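Local coordinates for ribonuclease H (Uncultured organism, PDB 4IBN), which probably cleaves the RNA strand of RNA-DNA hybrids endonucleolytically, leaving 5'-phosphomonoester ends, with magnesium as cofactor, at residues 57-62 against 168-173. Sequence-based numbering, arbitrary orientation.
Sequences DVWVSE and GQTQSG
Trp-59 and Ser-172 grip each other three times where the loop leaving helix 153-168 runs back along strand 53-62, a strand of the mixed sheet of the RNase H fold. The loop travels roughly antiparallel but askew. Two bonds join this pair: Ser-172 N to Trp-59 O at 3.0 Å, and Trp-59 N to Ser-172 OG, also 3.0 Å and fairly straight. The serine hydroxyl takes the place a carbonyl O would have in a hydrogen-bonded antiparallel pair, and it further bonds Gly-174 O. The third grip is a CH-pi contact: Ser-172 CB sits 3.5 Å from the centroid of the six-membered indole ring of Trp-59, over its face and only 7° off the normal. Packing is tight here, with 80 Å² of Trp-59 and 74 Å² of Ser-172 buried by the contact; the indole also packs against Ala-165 of helix 153-168. At the pyrrole edge, Trp-59 NE1 donates to Thr-170 OG1 at 2.9 Å, the acceptor tilted 21° from the ring plane.

Gln-171 and Gly-173 form the looser, solvent-facing side. The CB of Gln-171 makes contact, but the side chain sets off away from the strand; its chain is bent at chi2, and NE2 makes a weak bond to Gln-169 O. At Gly-173 a water bridges, donating to Trp-59 O and accepting from Gly-173 N. Near the strand's end the contact is firm again: Ser-61 OG, set between its own N and carbonyl carbon, donates to Thr-170 O at 2.9 Å from 40° above the carbonyl plane.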
ATOM      1  N   ASP A  57       7.699  -5.799   7.022  1.00 18.29           N
ATOM      2  CA  ASP A  57       6.482  -6.240   6.358  1.00 17.19           C
ATOM      3  C   ASP A  57       5.242  -5.940   7.181  1.00 19.80           C
ATOM      4  O   ASP A  57       5.298  -5.968   8.350  1.00 19.17           O
ATOM      5  CB  ASP A  57       6.488  -7.756   6.207  1.00 16.56           C
ATOM      6  CG  ASP A  57       7.611  -8.299   5.318  1.00 19.77           C
ATOM      7  OD1 ASP A  57       8.213  -7.557   4.620  1.00 18.50           O
ATOM      8  OD2 ASP A  57       7.836  -9.513   5.332  1.00 23.22           O
ATOM      9  N   VAL A  58       4.106  -5.742   6.518  1.00 17.74           N
ATOM     10  CA  VAL A  58       2.824  -5.611   7.211  1.00 21.18           C
ATOM     11  C   VAL A  58       1.698  -6.199   6.359  1.00 21.53           C
ATOM     12  O   VAL A  58       1.566  -5.850   5.186  1.00 20.34           O
ATOM     13  CB  VAL A  58       2.501  -4.142   7.534  1.00 25.47           C
ATOM     14  CG1 VAL A  58       2.750  -3.265   6.316  1.00 31.71           C
ATOM     15  CG2 VAL A  58       1.064  -4.006   8.012  1.00 24.35           C
ATOM     16  N   TRP A  59       0.889  -7.089   6.933  1.00 18.10           N
ATOM     17  CA  TRP A  59      -0.156  -7.705   6.157  1.00 17.73           C
ATOM     18  C   TRP A  59      -1.452  -7.846   6.932  1.00 20.04           C
ATOM     19  O   TRP A  59      -1.453  -7.832   8.139  1.00 20.42           O
ATOM     20  CB  TRP A  59       0.294  -9.058   5.572  1.00 18.38           C
ATOM     21  CG  TRP A  59       0.519 -10.116   6.558  1.00 19.72           C
ATOM     22  CD1 TRP A  59      -0.382 -11.000   7.022  1.00 24.66           C
ATOM     23  CD2 TRP A  59       1.741 -10.420   7.222  1.00 22.13           C
ATOM     24  NE1 TRP A  59       0.184 -11.838   7.916  1.00 23.80           N
ATOM     25  CE2 TRP A  59       1.494 -11.508   8.056  1.00 24.65           C
ATOM     26  CE3 TRP A  59       3.025  -9.902   7.164  1.00 22.31           C
ATOM     27  CZ2 TRP A  59       2.457 -12.039   8.857  1.00 29.64           C
ATOM     28  CZ3 TRP A  59       3.972 -10.443   7.945  1.00 27.49           C
ATOM     29  CH2 TRP A  59       3.693 -11.501   8.778  1.00 25.85           C
ATOM     30  N   VAL A  60      -2.530  -7.983   6.182  1.00 18.11           N
ATOM     31  CA  VAL A  60      -3.826  -8.267   6.752  1.00 18.90           C
ATOM     32  C   VAL A  60      -4.651  -9.103   5.804  1.00 18.63           C
ATOM     33  O   VAL A  60      -4.328  -9.203   4.682  1.00 16.94           O
ATOM     34  CB  VAL A  60      -4.592  -7.024   7.048  1.00 21.05           C
ATOM     35  CG1 VAL A  60      -3.891  -6.241   8.113  1.00 20.14           C
ATOM     36  CG2 VAL A  60      -4.785  -6.221   5.838  1.00 23.86           C
ATOM     37  N   SER A  61      -5.707  -9.706   6.321  1.00 17.60           N
ATOM     38  CA  SER A  61      -6.554 -10.530   5.490  1.00 16.72           C
ATOM     39  C   SER A  61      -8.016 -10.413   5.865  1.00 17.73           C
ATOM     40  O   SER A  61      -8.316  -9.967   6.925  1.00 19.48           O
ATOM     41  CB  SER A  61      -6.127 -11.977   5.580  1.00 16.37           C
ATOM     42  OG  SER A  61      -6.060 -12.415   6.884  1.00 19.86           O
ATOM     43  N   GLU A  62      -8.889 -10.811   4.933  1.00 15.79           N
ATOM     44  CA  GLU A  62     -10.325 -10.960   5.137  1.00 18.18           C
ATOM     45  C   GLU A  62     -10.768 -12.276   4.520  1.00 17.85           C
ATOM     46  O   GLU A  62     -10.236 -12.676   3.540  1.00 18.31           O
ATOM     47  CB  GLU A  62     -11.091  -9.811   4.509  1.00 20.58           C
ATOM     48  CG  GLU A  62     -10.870  -8.517   5.235  1.00 20.80           C
ATOM     49  CD  GLU A  62     -11.508  -7.302   4.625  1.00 24.45           C
ATOM     50  OE1 GLU A  62     -12.221  -7.407   3.650  1.00 22.79           O
ATOM     51  OE2 GLU A  62     -11.274  -6.228   5.166  1.00 25.57           O
ATOM     52  N   GLY A 168      -3.594 -17.967   4.751  1.00 22.19           N
ATOM     53  CA  GLY A 168      -3.529 -18.305   6.134  1.00 23.30           C
ATOM     54  C   GLY A 168      -4.507 -17.600   7.015  1.00 23.40           C
ATOM     55  O   GLY A 168      -4.627 -17.898   8.153  1.00 26.40           O
ATOM     56  N   GLN A 169      -5.150 -16.581   6.474  1.00 24.12           N
ATOM     57  CA  GLN A 169      -5.999 -15.721   7.232  1.00 21.80           C
ATOM     58  C   GLN A 169      -5.307 -15.196   8.478  1.00 21.37           C
ATOM     59  O   GLN A 169      -5.856 -15.257   9.543  1.00 23.24           O
ATOM     60  CB  GLN A 169      -7.375 -16.312   7.514  1.00 21.12           C
ATOM     61  CG  GLN A 169      -8.210 -16.521   6.271  1.00 24.81           C
ATOM     62  CD  GLN A 169      -8.655 -15.233   5.557  1.00 26.78           C
ATOM     63  OE1 GLN A 169      -8.350 -15.000   4.421  1.00 23.60           O
ATOM     64  NE2 GLN A 169      -9.376 -14.435   6.239  1.00 21.36           N
ATOM     65  N   THR A 170      -4.125 -14.622   8.277  1.00 21.68           N
ATOM     66  CA  THR A 170      -3.333 -14.024   9.330  1.00 23.70           C
ATOM     67  C   THR A 170      -3.183 -12.529   9.115  1.00 24.00           C
ATOM     68  O   THR A 170      -3.505 -12.027   8.100  1.00 22.11           O
ATOM     69  CB  THR A 170      -1.938 -14.581   9.405  1.00 24.87           C
ATOM     70  OG1 THR A 170      -1.270 -14.379   8.180  1.00 27.33           O
ATOM     71  CG2 THR A 170      -2.015 -16.041   9.621  1.00 24.03           C
ATOM     72  N   GLN A 171      -2.690 -11.864  10.146  1.00 23.81           N
ATOM     73  CA  GLN A 171      -2.369 -10.465  10.139  1.00 25.76           C
ATOM     74  C   GLN A 171      -1.069 -10.283  10.880  1.00 29.57           C
ATOM     75  O   GLN A 171      -0.754 -11.034  11.727  1.00 30.04           O
ATOM     76  CB  GLN A 171      -3.426  -9.660  10.868  1.00 30.23           C
ATOM     77  CG  GLN A 171      -4.825  -9.897  10.420  1.00 40.42           C
ATOM     78  CD  GLN A 171      -5.304 -11.234  10.809  1.00 43.68           C
ATOM     79  OE1 GLN A 171      -5.070 -11.652  11.911  1.00 47.58           O
ATOM     80  NE2 GLN A 171      -5.941 -11.934   9.896  1.00 40.97           N
ATOM     81  N   SER A 172      -0.300  -9.277  10.523  1.00 28.09           N
ATOM     82  CA  SER A 172       0.930  -9.001  11.243  1.00 31.20           C
ATOM     83  C   SER A 172       0.683  -8.139  12.469  1.00 29.46           C
ATOM     84  O   SER A 172       1.369  -8.194  13.422  1.00 33.99           O
ATOM     85  CB  SER A 172       1.960  -8.379  10.300  1.00 28.89           C
ATOM     86  OG  SER A 172       1.492  -7.177   9.861  1.00 27.91           O
ATOM     87  N   GLY A 173      -0.304  -7.301  12.384  1.00 31.22           N
ATOM     88  CA  GLY A 173      -0.634  -6.398  13.449  1.00 34.69           C
ATOM     89  C   GLY A 173       0.139  -5.132  13.369  1.00 34.09           C
ATOM     90  O   GLY A 173      -0.088  -4.192  14.094  1.00 34.08           O
TER
HETATM   91  O   HOH W   1      -1.829  -6.273  10.499  1.00 33.05           O